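Local structure of putative secreted endoglycosylceramidase (Rhodococcus hoagii, 6JYZ) at residues V40-N48 against N351-W362. The protein is an endogalactosylceramidase of glycoside hydrolase family 5, a probably secreted enzyme that probably hydrolyses the bond between the glycan and the ceramide of glycolipids. Sequence-based numbering, arbitrary orientation.
Sequences VLLRGANVN and NTHRIGGAWWSW
Ile355 O takes two bonds from one guanidinium: Arg43 grips it side-on, with NE and NH2 each 3.0 Å away. The end of the same group, NH1 and NH2, closes on Asn351 OD1, with NH2 at 2.9 Å, so NH2 serves both acceptors. Both oxygens lie near the guanidinium plane, which fixes its rotation, while Leu41 CD1 rests over one face toward the rim. Arginine suits this place because its chain, extended from CG to NE, runs past Gly356 to the turn after helix 336-353, where Arg354, with positive phi, forms a Schellman motif. A methionine in place of Arg43 would probably leave Ile355 O and Asn351 OD1 without these donors and the turn less firmly tied to the strand. Glycine is needed at Gly356, since a CB there would collide with Leu42 O.

Beyond it the strands run parallel, with Gly44 N bonded to Gly357 O and Trp359 N to Gly44 O. Trp359 O then accepts from Asn46 twice: the backbone N at 2.8 Å, almost straight at 177°, and ND2 at 3.1 Å from above the carbonyl plane. With CG anti to its carbonyl carbon (chi1 -75°), the Asn46 side chain crosses that of Trp360 at about a right angle, with the amide and ring planes 49° apart and CG lying 3.4 Å from Trp360 CE3. An amide, donor and acceptor at once, fits this buried spot: ND2 also reaches Gly328 O, and OD1 is held by Arg83 and Asn85. After the cis peptide between Trp360 and Ser361, Trp362 N bonds to Asn46 O at 2.8 Å; Val47 CG2 packs on Trp362 CB, and the indole NE1 is bound by Asp70. Strand 38-47 thus lies beside strand 356-359, the parallel pairing of first and last strands that closes the (beta/alpha)8 barrel of family 5 glycosidases.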
loop_
_atom_site.group_PDB
_atom_site.type_symbol
_atom_site.label_atom_id
_atom_site.label_comp_id
_atom_site.label_asym_id
_atom_site.label_seq_id
_atom_site.Cartn_x
_atom_site.Cartn_y
_atom_site.Cartn_z
ATOM N N VAL A 40 8.925 -1.146 14.824
ATOM C CA VAL A 40 9.308 -0.757 13.489
ATOM C C VAL A 40 8.266 0.160 12.887
ATOM O O VAL A 40 7.095 -0.247 12.807
ATOM C CB VAL A 40 9.597 -2.014 12.636
ATOM C CG1 VAL A 40 9.870 -1.599 11.188
ATOM C CG2 VAL A 40 10.802 -2.771 13.208
ATOM N N LEU A 41 8.662 1.295 12.330
ATOM C CA LEU A 41 7.774 2.131 11.557
ATOM C C LEU A 41 8.132 1.927 10.102
ATOM O O LEU A 41 9.251 2.236 9.657
ATOM C CB LEU A 41 7.949 3.619 11.962
ATOM C CG LEU A 41 7.529 3.991 13.393
ATOM C CD1 LEU A 41 7.752 5.470 13.610
ATOM C CD2 LEU A 41 6.048 3.626 13.653
ATOM N N LEU A 42 7.139 1.463 9.350
ATOM C CA LEU A 42 7.282 1.160 7.931
ATOM C C LEU A 42 6.655 2.299 7.161
ATOM O O LEU A 42 5.391 2.332 7.038
ATOM C CB LEU A 42 6.622 -0.179 7.586
ATOM C CG LEU A 42 7.272 -1.415 8.218
ATOM C CD1 LEU A 42 6.375 -2.615 7.935
ATOM C CD2 LEU A 42 8.689 -1.602 7.655
ATOM N N ARG A 43 7.452 3.242 6.647
ATOM C CA ARG A 43 6.938 4.396 5.915
ATOM C C ARG A 43 7.546 4.421 4.547
ATOM O O ARG A 43 8.788 4.311 4.387
ATOM C CB ARG A 43 7.295 5.648 6.715
ATOM C CG ARG A 43 6.388 5.598 7.965
ATOM C CD ARG A 43 6.477 6.898 8.709
ATOM N NE ARG A 43 5.640 6.840 9.909
ATOM C CZ ARG A 43 5.720 7.839 10.747
ATOM N NH1 ARG A 43 6.514 8.875 10.473
ATOM N NH2 ARG A 43 5.056 7.765 11.881
ATOM N N GLY A 44 6.722 4.615 3.526
ATOM C CA GLY A 44 7.260 4.577 2.167
ATOM C C GLY A 44 6.173 4.884 1.157
ATOM O O GLY A 44 5.283 5.705 1.425
ATOM N N ALA A 45 6.240 4.197 0.012
ATOM C CA ALA A 45 5.344 4.559 -1.106
ATOM C C ALA A 45 4.876 3.267 -1.800
ATOM O O ALA A 45 5.510 2.208 -1.743
ATOM C CB ALA A 45 6.074 5.432 -2.131
ATOM N N ASN A 46 3.732 3.418 -2.466
ATOM C CA ASN A 46 3.237 2.459 -3.451
ATOM C C ASN A 46 4.058 2.560 -4.754
ATOM O O ASN A 46 4.319 3.662 -5.258
ATOM C CB ASN A 46 1.769 2.742 -3.769
ATOM C CG ASN A 46 0.862 2.280 -2.655
ATOM O OD1 ASN A 46 0.387 1.129 -2.705
ATOM N ND2 ASN A 46 0.625 3.092 -1.634
ATOM N N VAL A 47 4.392 1.381 -5.285
ATOM C CA VAL A 47 5.187 1.281 -6.520
ATOM C C VAL A 47 4.473 0.304 -7.463
ATOM O O VAL A 47 4.358 -0.877 -7.104
ATOM C CB VAL A 47 6.598 0.777 -6.161
ATOM C CG1 VAL A 47 7.388 0.426 -7.420
ATOM C CG2 VAL A 47 7.344 1.866 -5.335
ATOM N N ASN A 48 4.024 0.802 -8.598
ATOM C CA ASN A 48 3.194 0.016 -9.503
ATOM C C ASN A 48 3.942 -0.463 -10.748
ATOM O O ASN A 48 3.278 -0.959 -11.652
ATOM C CB ASN A 48 1.944 0.785 -9.886
ATOM C CG ASN A 48 2.226 1.892 -10.849
ATOM O OD1 ASN A 48 3.393 2.213 -11.109
ATOM N ND2 ASN A 48 1.177 2.483 -11.437
ATOM N N ASN A 351 2.686 10.088 13.389
ATOM C CA ASN A 351 3.577 10.094 14.552
ATOM C C ASN A 351 2.821 10.006 15.871
ATOM O O ASN A 351 3.181 9.161 16.700
ATOM C CB ASN A 351 4.399 11.381 14.514
ATOM C CG ASN A 351 5.426 11.424 13.437
ATOM O OD1 ASN A 351 5.848 10.363 12.947
ATOM N ND2 ASN A 351 5.904 12.635 13.107
ATOM N N THR A 352 1.694 10.736 16.001
ATOM C CA THR A 352 0.931 10.649 17.240
ATOM C C THR A 352 0.486 9.224 17.538
ATOM O O THR A 352 0.451 8.766 18.673
ATOM C CB THR A 352 -0.325 11.532 17.095
ATOM O OG1 THR A 352 0.117 12.885 16.948
ATOM C CG2 THR A 352 -1.425 11.325 18.130
ATOM N N HIS A 353 0.071 8.477 16.474
ATOM C CA HIS A 353 -0.429 7.129 16.632
ATOM C C HIS A 353 0.639 6.044 16.438
ATOM O O HIS A 353 0.377 4.879 16.604
ATOM C CB HIS A 353 -1.610 6.912 15.675
ATOM C CG HIS A 353 -2.762 7.806 16.004
ATOM N ND1 HIS A 353 -3.535 7.625 17.149
ATOM C CD2 HIS A 353 -3.249 8.856 15.325
ATOM C CE1 HIS A 353 -4.479 8.586 17.129
ATOM N NE2 HIS A 353 -4.325 9.350 16.069
ATOM N N ARG A 354 1.856 6.474 16.083
ATOM C CA ARG A 354 2.991 5.551 15.894
ATOM C C ARG A 354 2.679 4.452 14.872
ATOM O O ARG A 354 2.870 3.284 15.143
ATOM C CB ARG A 354 3.491 4.957 17.213
ATOM C CG ARG A 354 3.827 6.060 18.233
ATOM C CD ARG A 354 4.406 5.459 19.541
ATOM N NE ARG A 354 3.412 4.689 20.155
ATOM C CZ ARG A 354 2.334 5.343 20.671
ATOM N NH1 ARG A 354 2.256 6.652 20.648
ATOM N NH2 ARG A 354 1.290 4.676 21.068
ATOM N N ILE A 355 2.236 4.918 13.696
ATOM C CA ILE A 355 1.989 3.956 12.614
ATOM C C ILE A 355 2.854 4.293 11.418
ATOM O O ILE A 355 3.400 5.379 11.231
ATOM C CB ILE A 355 0.493 3.883 12.204
ATOM C CG1 ILE A 355 0.045 5.168 11.502
ATOM C CG2 ILE A 355 -0.358 3.502 13.405
ATOM C CD1 ILE A 355 -1.256 4.959 10.672
ATOM N N GLY A 356 2.932 3.270 10.563
ATOM C CA GLY A 356 3.473 3.432 9.221
ATOM C C GLY A 356 2.351 3.460 8.174
ATOM O O GLY A 356 1.156 3.329 8.439
ATOM N N GLY A 357 2.816 3.582 6.950
ATOM C CA GLY A 357 1.937 3.511 5.811
ATOM C C GLY A 357 2.659 3.830 4.521
ATOM O O GLY A 357 3.877 4.069 4.501
ATOM N N ALA A 358 1.909 3.816 3.408
ATOM C CA ALA A 358 2.499 3.987 2.080
ATOM C C ALA A 358 1.721 5.034 1.310
ATOM O O ALA A 358 0.510 4.881 1.054
ATOM C CB ALA A 358 2.547 2.644 1.324
ATOM N N TRP A 359 2.445 6.085 0.864
ATOM C CA TRP A 359 1.873 7.119 0.021
ATOM C C TRP A 359 1.500 6.569 -1.339
ATOM O O TRP A 359 2.243 5.776 -1.920
ATOM C CB TRP A 359 2.962 8.199 -0.114
ATOM C CG TRP A 359 2.702 9.269 -1.122
ATOM C CD1 TRP A 359 3.140 9.300 -2.410
ATOM C CD2 TRP A 359 2.075 10.550 -0.864
ATOM N NE1 TRP A 359 2.807 10.520 -3.000
ATOM C CE2 TRP A 359 2.177 11.295 -2.084
ATOM C CE3 TRP A 359 1.471 11.148 0.246
ATOM C CZ2 TRP A 359 1.727 12.625 -2.184
ATOM C CZ3 TRP A 359 1.020 12.464 0.134
ATOM C CH2 TRP A 359 1.155 13.180 -1.062
ATOM N N TRP A 360 0.364 7.032 -1.866
ATOM C CA TRP A 360 -0.019 6.763 -3.269
ATOM C C TRP A 360 0.388 8.031 -4.045
ATOM O O TRP A 360 -0.306 9.039 -3.847
ATOM C CB TRP A 360 -1.523 6.471 -3.405
ATOM C CG TRP A 360 -1.820 6.064 -4.817
ATOM C CD1 TRP A 360 -2.071 6.890 -5.892
ATOM C CD2 TRP A 360 -1.710 4.718 -5.344
ATOM N NE1 TRP A 360 -2.187 6.124 -7.032
ATOM C CE2 TRP A 360 -1.921 4.814 -6.729
ATOM C CE3 TRP A 360 -1.478 3.482 -4.764
ATOM C CZ2 TRP A 360 -1.901 3.673 -7.557
ATOM C CZ3 TRP A 360 -1.403 2.362 -5.581
ATOM C CH2 TRP A 360 -1.627 2.472 -6.949
ATOM N N SER A 361 1.408 8.021 -4.884
ATOM C CA SER A 361 2.228 6.867 -5.248
ATOM C C SER A 361 3.593 7.354 -5.711
ATOM O O SER A 361 3.813 8.562 -5.931
ATOM C CB SER A 361 1.564 6.065 -6.325
ATOM O OG SER A 361 1.537 6.804 -7.525
ATOM N N TRP A 362 4.500 6.408 -5.927
ATOM C CA TRP A 362 5.851 6.725 -6.390
ATOM C C TRP A 362 5.827 7.324 -7.768
ATOM O O TRP A 362 6.444 8.397 -7.993
ATOM C CB TRP A 362 6.679 5.452 -6.320
ATOM C CG TRP A 362 8.100 5.648 -6.762
ATOM C CD1 TRP A 362 8.688 5.120 -7.859
ATOM C CD2 TRP A 362 9.071 6.384 -6.040
ATOM N NE1 TRP A 362 9.991 5.564 -7.917
ATOM C CE2 TRP A 362 10.246 6.312 -6.808
ATOM C CE3 TRP A 362 9.058 7.120 -4.847
ATOM C CZ2 TRP A 362 11.416 6.994 -6.432
ATOM C CZ3 TRP A 362 10.213 7.815 -4.472
ATOM C CH2 TRP A 362 11.358 7.735 -5.276
#